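Local structure of putative integron gene cassette protein (Uncultured bacterium, 3GHJ) at residues S43-T47 against E48-F52; P100-K103 against A104-K108. The protein is of unknown function but belongs to the glyoxalase/bleomycin resistance/dioxygenase superfamily and, as an integron cassette product, is encoded on a mobile gene element. The protein carries 1 engineered substitution. One frame throughout, in Å; residues are numbered along the deposited sequence.

Contact 1 of 2, residues S43-T47 against E48-F52; sequences SQFYT and EILGF
The carbonyl of Phe45 accepts two backbone N-H groups as helix 39-49 winds out, Ile49 N at 3.0 Å and Leu50 N at 3.1 Å from Phe45 O, the first tilted out of the carbonyl plane and the second nearly along the C=O axis, which is an alpha-type and a pi-type turn sharing one acceptor. Beside it, Phe45, with CG opposite the backbone N (chi1 178°), brings its ring up against Ile49 and Leu50. Ile49 CB lies over one ring face, offset toward the rim, and Ile49 CD1 is 3.7 Å from Phe45 CD2. Leu50 CD1 approaches Phe45 CE1 obliquely and also touches CD2 of the Tyr46 ring, so it wedges against both aromatics. Helix 39-49 follows strand 28-36 and hands over to strand 53-58, the beta-alpha-beta start of the beta-alpha-beta-beta-beta order known from the glyoxalase superfamily. Gly51, with its positive phi of 81°, turns the chain out of the helix, and Phe52 N then returns to Tyr46 O at 2.9 Å, in the carbonyl plane. This places the Phe52 ring alongside that of Tyr46, pointing the same way, with Phe52 CE2 3.8 Å from Tyr46 CD2 near the edge of the tyrosine ring. Leu50 CB sits over the centre of one face of Phe52, and Phe91 meets Phe52 edge-to-face. The Tyr46 hydroxyl goes to Asp130, while its ring rests on Leu66, Leu77 and Leu136. Thr47 OG1 donates to Ser43 O at 2.8 Å, reaching that oxygen from the face opposite to Thr47 N. In one of the two conformers of Gln44, Glu48 runs side by side with it, its carboxylate 20° from the plane of the amide.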
loop_
_atom_site.group_PDB
_atom_site.type_symbol
_atom_site.label_atom_id
_atom_site.label_comp_id
_atom_site.label_asym_id
_atom_site.label_seq_id
_atom_site.Cartn_x
_atom_site.Cartn_y
_atom_site.Cartn_z
ATOM N N SER A 43 7.611 15.077 -2.176
ATOM C CA SER A 43 8.082 14.619 -3.481
ATOM C C SER A 43 9.606 14.498 -3.485
ATOM O O SER A 43 10.161 13.542 -4.028
ATOM C CB SER A 43 7.614 15.553 -4.595
ATOM O OG SER A 43 6.203 15.530 -4.730
ATOM N N GLN A 44 10.283 15.463 -2.875
ATOM C CA GLN A 44 11.739 15.421 -2.801
ATOM C C GLN A 44 12.222 14.184 -2.047
ATOM O O GLN A 44 13.176 13.535 -2.454
ATOM C CB GLN A 44 12.276 16.701 -2.156
ATOM C CG GLN A 44 12.064 17.934 -3.016
ATOM C CD GLN A 44 12.396 19.223 -2.291
ATOM O OE1 GLN A 44 12.690 19.222 -1.095
ATOM N NE2 GLN A 44 12.348 20.336 -3.014
ATOM N N PHE A 45 11.554 13.851 -0.950
ATOM C CA PHE A 45 11.928 12.675 -0.174
ATOM C C PHE A 45 11.733 11.388 -0.985
ATOM O O PHE A 45 12.630 10.554 -1.081
ATOM C CB PHE A 45 11.115 12.616 1.120
ATOM C CG PHE A 45 11.394 11.405 1.972
ATOM C CD1 PHE A 45 10.684 10.216 1.784
ATOM C CD2 PHE A 45 12.353 11.457 2.977
ATOM C CE1 PHE A 45 10.941 9.105 2.573
ATOM C CE2 PHE A 45 12.608 10.354 3.771
ATOM C CZ PHE A 45 11.897 9.180 3.575
ATOM N N TYR A 46 10.549 11.226 -1.563
ATOM C CA TYR A 46 10.244 9.989 -2.276
ATOM C C TYR A 46 11.068 9.799 -3.551
ATOM O O TYR A 46 11.380 8.675 -3.924
ATOM C CB TYR A 46 8.731 9.879 -2.544
ATOM C CG TYR A 46 7.948 9.485 -1.300
ATOM C CD1 TYR A 46 7.541 10.437 -0.369
ATOM C CD2 TYR A 46 7.660 8.153 -1.035
ATOM C CE1 TYR A 46 6.845 10.073 0.787
ATOM C CE2 TYR A 46 6.969 7.782 0.114
ATOM C CZ TYR A 46 6.567 8.741 1.014
ATOM O OH TYR A 46 5.885 8.358 2.149
ATOM N N THR A 47 11.444 10.896 -4.205
ATOM C CA THR A 47 12.256 10.780 -5.411
ATOM C C THR A 47 13.760 10.758 -5.106
ATOM O O THR A 47 14.489 9.922 -5.630
ATOM C CB THR A 47 11.945 11.901 -6.426
ATOM O OG1 THR A 47 12.228 13.182 -5.843
ATOM C CG2 THR A 47 10.492 11.858 -6.862
ATOM N N GLU A 48 14.220 11.650 -4.241
ATOM C CA GLU A 48 15.664 11.788 -4.037
ATOM C C GLU A 48 16.217 10.799 -3.022
ATOM O O GLU A 48 17.345 10.321 -3.164
ATOM C CB GLU A 48 16.016 13.221 -3.632
ATOM C CG GLU A 48 15.631 14.250 -4.680
ATOM C CD GLU A 48 15.924 15.672 -4.243
ATOM O OE1 GLU A 48 16.599 15.848 -3.209
ATOM O OE2 GLU A 48 15.479 16.613 -4.932
ATOM N N ILE A 49 15.440 10.494 -1.988
ATOM C CA ILE A 49 15.904 9.559 -0.980
ATOM C C ILE A 49 15.503 8.126 -1.319
ATOM O O ILE A 49 16.348 7.234 -1.344
ATOM C CB ILE A 49 15.466 9.962 0.445
ATOM C CG1 ILE A 49 16.135 11.287 0.821
ATOM C CG2 ILE A 49 15.857 8.887 1.457
ATOM C CD1 ILE A 49 16.003 11.662 2.277
ATOM N N LEU A 50 14.226 7.902 -1.616
ATOM C CA LEU A 50 13.792 6.555 -1.984
ATOM C C LEU A 50 14.013 6.201 -3.458
ATOM O O LEU A 50 13.965 5.031 -3.825
ATOM C CB LEU A 50 12.327 6.317 -1.592
ATOM C CG LEU A 50 12.028 6.456 -0.094
ATOM C CD1 LEU A 50 10.577 6.081 0.186
ATOM C CD2 LEU A 50 12.973 5.594 0.740
ATOM N N GLY A 51 14.248 7.206 -4.297
ATOM C CA GLY A 51 14.599 6.935 -5.684
ATOM C C GLY A 51 13.427 6.628 -6.594
ATOM O O GLY A 51 13.611 6.130 -7.707
ATOM N N PHE A 52 12.218 6.936 -6.141
ATOM C CA PHE A 52 11.059 6.718 -6.990
ATOM C C PHE A 52 11.080 7.684 -8.172
ATOM O O PHE A 52 11.650 8.784 -8.089
ATOM C CB PHE A 52 9.763 6.819 -6.175
ATOM C CG PHE A 52 9.677 5.813 -5.054
ATOM C CD1 PHE A 52 10.506 4.693 -5.033
ATOM C CD2 PHE A 52 8.743 5.970 -4.047
ATOM C CE1 PHE A 52 10.422 3.762 -4.007
ATOM C CE2 PHE A 52 8.647 5.042 -3.017
ATOM C CZ PHE A 52 9.483 3.935 -2.999
#

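Contact 2 of 2, residues P100-K103 against A104-K108; sequences PLKK and ALESK
The carboxylate of Glu106 has the aliphatic chain of Lys102 over one face, with Lys102 CG 3.8 Å from Glu106 CD, and a water sits on the opposite side, well above the plane at OE1. Lys102 CE comes to 3.3 Å from Glu106 OE2, whereas Lys103 CD lies in the carboxylate plane, at the OE1 edge, 3.9 Å from Glu106 OE1. Both lysines belong to helix 98-107, but their chains take different courses. Lys102 is extended throughout, with CG opposite its backbone N (chi1 173°), and crosses the glutamate obliquely; its NZ stays 4.5 Å from Glu106 OE2, too far for a salt bridge, and bonds instead to Gly114 O. Lys103 bends at chi2 (71°), crosses Glu106 at about a right angle and reaches it through the water, which accepts from Lys103 NZ at 2.9 Å and donates to Glu106 OE1 at 3.0 Å. Beneath these side chains the backbone is regular alpha-helix, Glu106 N bonding to Lys102 O and Ser107 N to Lys103 O. In one of its two conformers Ser107 turns OG back to Ala104 O at 2.7 Å, adding a side-chain bond to the last turn before Lys108 leaves helical geometry. Leu101 and Leu105 turn to the sheet, both onto Phe138 of strand 135-140, with Leu105 also on Phe128, and so seat the helix there. With one lysine packing by its methylene groups and the other joined through water, Glu106 is held without direct ion pairing, and the two positive charges nearby would be expected to favour its ionised form.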
loop_
_atom_site.group_PDB
_atom_site.type_symbol
_atom_site.label_atom_id
_atom_site.label_comp_id
_atom_site.label_asym_id
_atom_site.label_seq_id
_atom_site.Cartn_x
_atom_site.Cartn_y
_atom_site.Cartn_z
ATOM N N PRO A 100 22.820 -2.562 3.368
ATOM C CA PRO A 100 23.093 -1.429 2.475
ATOM C C PRO A 100 21.977 -0.383 2.494
ATOM O O PRO A 100 22.268 0.813 2.467
ATOM C CB PRO A 100 23.197 -2.077 1.092
ATOM C CG PRO A 100 23.608 -3.496 1.378
ATOM C CD PRO A 100 23.018 -3.866 2.707
ATOM N N LEU A 101 20.721 -0.816 2.549
ATOM C CA LEU A 101 19.626 0.149 2.510
ATOM C C LEU A 101 19.555 0.947 3.806
ATOM O O LEU A 101 19.318 2.165 3.790
ATOM C CB LEU A 101 18.298 -0.563 2.241
ATOM C CG LEU A 101 18.100 -0.983 0.789
ATOM C CD1 LEU A 101 16.960 -1.990 0.698
ATOM C CD2 LEU A 101 17.836 0.232 -0.092
ATOM N N LYS A 102 19.751 0.267 4.931
ATOM C CA LYS A 102 19.823 0.957 6.217
ATOM C C LYS A 102 20.896 2.044 6.198
ATOM O O LYS A 102 20.650 3.191 6.586
ATOM C CB LYS A 102 20.091 -0.034 7.347
ATOM C CG LYS A 102 20.339 0.633 8.693
ATOM C CD LYS A 102 20.443 -0.411 9.783
ATOM C CE LYS A 102 20.728 0.220 11.133
ATOM N NZ LYS A 102 20.922 -0.833 12.174
ATOM N N LYS A 103 22.085 1.680 5.725
ATOM C CA LYS A 103 23.196 2.614 5.670
ATOM C C LYS A 103 22.921 3.771 4.714
ATOM O O LYS A 103 23.250 4.924 5.004
ATOM C CB LYS A 103 24.471 1.867 5.260
ATOM C CG LYS A 103 25.753 2.673 5.462
ATOM C CD LYS A 103 26.056 2.824 6.945
ATOM C CE LYS A 103 27.398 3.493 7.185
ATOM N NZ LYS A 103 27.679 3.621 8.640
ATOM N N ALA A 104 22.317 3.468 3.570
ATOM C CA ALA A 104 22.022 4.506 2.592
ATOM C C ALA A 104 21.045 5.526 3.168
ATOM O O ALA A 104 21.239 6.730 3.027
ATOM C CB ALA A 104 21.460 3.900 1.326
ATOM N N LEU A 105 19.990 5.044 3.814
ATOM C CA LEU A 105 19.040 5.951 4.447
ATOM C C LEU A 105 19.731 6.803 5.510
ATOM O O LEU A 105 19.545 8.025 5.555
ATOM C CB LEU A 105 17.867 5.176 5.062
ATOM C CG LEU A 105 16.839 4.569 4.103
ATOM C CD1 LEU A 105 15.854 3.720 4.888
ATOM C CD2 LEU A 105 16.111 5.656 3.340
ATOM N N GLU A 106 20.532 6.157 6.352
ATOM C CA GLU A 106 21.226 6.864 7.424
ATOM C C GLU A 106 22.130 7.951 6.850
ATOM O O GLU A 106 22.224 9.047 7.411
ATOM C CB GLU A 106 22.018 5.881 8.287
ATOM C CG GLU A 106 21.148 5.021 9.191
ATOM C CD GLU A 106 21.921 3.906 9.866
ATOM O OE1 GLU A 106 22.973 3.493 9.320
ATOM O OE2 GLU A 106 21.473 3.435 10.930
ATOM N N SER A 107 22.783 7.655 5.732
ATOM C CA SER A 107 23.696 8.622 5.124
ATOM C C SER A 107 22.951 9.863 4.642
ATOM O O SER A 107 23.526 10.952 4.561
ATOM C CB SER A 107 24.481 7.986 3.973
ATOM O OG SER A 107 23.670 7.823 2.828
ATOM N N LYS A 108 21.666 9.696 4.337
ATOM C CA LYS A 108 20.849 10.787 3.821
ATOM C C LYS A 108 20.080 11.469 4.951
ATOM O O LYS A 108 19.190 12.280 4.695
ATOM C CB LYS A 108 19.883 10.274 2.748
ATOM C CG LYS A 108 20.569 9.857 1.450
ATOM C CD LYS A 108 19.587 9.204 0.486
ATOM C CE LYS A 108 20.281 8.744 -0.794
ATOM N NZ LYS A 108 19.342 8.089 -1.758
HETATM O O HOH W 1 25.425 5.168 9.621
#

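How the contacts relate
Contact 1 lies nearer the middle of the chain and is partly buried, built largely from aromatic and aliphatic side chains round an irregular helix end; contact 2 is a surface contact on a regular helix, where the side-chain contacts are made by charged groups and a water. They belong to different helices, 39-49 and 98-107, each beside its own four-stranded sheet, yet both reach strand 135-140, through Tyr46 and Leu50 in one case and Leu101 and Leu105 in the other. The helix ends also meet directly: Lys108 NZ probably hydrogen-bonds to Ile49 O at 3.1 Å, and Leu105 CD2 packs 3.7 Å from Ile49 CG2.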